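Transcriptional regulator (Bacillus halodurans, PDB 1Z4E) adopts the GNAT fold and probably transfers acyl groups, though its substrate is not established. Local coordinates at residues Glu56-Cys61 / Gly68-Thr73. Residues are numbered along the deposited sequence; the frame is centred on the assembly and turned at random.
Sequences ELIVAC and GMLQVT
Leu-70 lies alongside Ile-58, both pointing the same way, and its CD1 rests 3.9 Å from Ile-58 CG1. A chi1 of 66° wedges Leu-70 CG between its own backbone N and carbonyl carbon, which brings CD1 over to the neighbouring strand. Val-72 and Glu-56 pair in the same manner on this face, Glu-56 CB and the carboxylate OE1 running past Val-72 CG1. At its tip, Glu-56 OE2 forms salt bridges with Arg-113 and Arg-117, while Leu-106 of helix 102-116 packs on Ile-58 and Leu-70.

On the other face Leu-57 crosses Gln-71 obliquely, its CD2 3.9 Å from Gln-71 CB. Gln-71 CG, anti to the backbone N (chi1 -171°), passes 3.2 Å from Glu-56 O; the amide NE2 goes on to Asn-55 and to Pro-76 O of the second subunit. Met-69 turns its chain off toward helix 15-24, leaving CB near Val-59 CG1.

Between the faces runs the backbone of an antiparallel hairpin, strands 55-62 and 65-76 of the GNAT sheet. Ile-58 N to Leu-70 O, 2.8 Å and 175° at the hydrogen, is the straightest of the bonds between 56-61 and 68-73; the return from Gly-68 N to Ala-60 O is weak at 3.4 Å. Main-chain bonds thus set the register, an apolar layer seats helix 102-116, and the buried Glu-56 carboxylate is probably kept ionised by its two arginines.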
# COMPACT_ATOMS: atom_id res chain seq x y z
N GLU A 56 -10.85 3.09 4.21
CA GLU A 56 -11.54 3.41 5.46
C GLU A 56 -10.67 3.84 6.63
O GLU A 56 -9.52 3.42 6.78
CB GLU A 56 -12.36 2.20 5.91
CG GLU A 56 -13.16 1.53 4.80
CD GLU A 56 -13.87 0.29 5.28
OE1 GLU A 56 -13.30 -0.44 6.11
OE2 GLU A 56 -15.00 0.03 4.80
N LEU A 57 -11.26 4.68 7.47
CA LEU A 57 -10.61 5.14 8.69
C LEU A 57 -11.39 4.43 9.78
O LEU A 57 -12.62 4.53 9.85
CB LEU A 57 -10.72 6.66 8.83
CG LEU A 57 -9.71 7.42 7.97
CD1 LEU A 57 -10.10 8.90 7.88
CD2 LEU A 57 -8.32 7.25 8.57
N ILE A 58 -10.67 3.69 10.61
CA ILE A 58 -11.27 2.91 11.69
C ILE A 58 -10.79 3.42 13.04
O ILE A 58 -9.60 3.68 13.22
CB ILE A 58 -10.86 1.43 11.58
CG1 ILE A 58 -11.13 0.91 10.16
CG2 ILE A 58 -11.57 0.61 12.63
CD1 ILE A 58 -12.58 1.03 9.71
N VAL A 59 -11.72 3.57 13.99
CA VAL A 59 -11.35 4.04 15.33
C VAL A 59 -11.81 3.08 16.42
O VAL A 59 -12.83 2.38 16.28
CB VAL A 59 -11.94 5.45 15.65
CG1 VAL A 59 -11.29 6.51 14.76
CG2 VAL A 59 -13.46 5.44 15.47
N ALA A 60 -11.03 3.03 17.50
CA ALA A 60 -11.32 2.22 18.68
C ALA A 60 -11.83 3.28 19.66
O ALA A 60 -11.18 4.31 19.87
CB ALA A 60 -10.05 1.57 19.22
N CYS A 61 -12.98 3.03 20.27
CA CYS A 61 -13.59 4.00 21.16
C CYS A 61 -13.88 3.54 22.58
O CYS A 61 -14.22 2.38 22.81
CB CYS A 61 -14.91 4.48 20.54
SG CYS A 61 -14.82 4.84 18.78
N GLY A 68 -7.82 4.79 19.74
CA GLY A 68 -7.01 4.13 18.74
C GLY A 68 -7.56 4.38 17.35
O GLY A 68 -8.74 4.66 17.18
N MET A 69 -6.69 4.29 16.34
CA MET A 69 -7.11 4.53 14.97
C MET A 69 -6.17 3.84 13.98
O MET A 69 -5.05 3.48 14.32
CB MET A 69 -7.11 6.04 14.67
CG MET A 69 -5.71 6.68 14.69
SD MET A 69 -5.63 8.51 14.50
CE MET A 69 -5.87 8.67 12.75
N LEU A 70 -6.66 3.67 12.76
CA LEU A 70 -5.86 3.12 11.67
C LEU A 70 -6.63 3.36 10.39
O LEU A 70 -7.83 3.64 10.41
CB LEU A 70 -5.59 1.62 11.86
CG LEU A 70 -6.75 0.60 11.79
CD1 LEU A 70 -7.29 0.50 10.36
CD2 LEU A 70 -6.25 -0.75 12.24
N GLN A 71 -5.93 3.27 9.27
CA GLN A 71 -6.58 3.41 7.98
C GLN A 71 -6.34 2.07 7.29
O GLN A 71 -5.29 1.46 7.48
CB GLN A 71 -5.97 4.53 7.14
CG GLN A 71 -6.79 4.83 5.88
CD GLN A 71 -6.26 6.01 5.08
OE1 GLN A 71 -5.65 6.93 5.63
NE2 GLN A 71 -6.52 6.01 3.78
N VAL A 72 -7.32 1.61 6.54
CA VAL A 72 -7.17 0.35 5.83
C VAL A 72 -7.71 0.54 4.42
O VAL A 72 -8.76 1.17 4.22
CB VAL A 72 -7.89 -0.80 6.56
CG1 VAL A 72 -9.39 -0.54 6.61
CG2 VAL A 72 -7.59 -2.14 5.88
N THR A 73 -6.96 0.04 3.44
CA THR A 73 -7.33 0.16 2.03
C THR A 73 -7.37 -1.23 1.38
O THR A 73 -6.42 -2.01 1.52
CB THR A 73 -6.32 1.03 1.27
OG1 THR A 73 -5.08 0.32 1.15
CG2 THR A 73 -6.05 2.31 2.02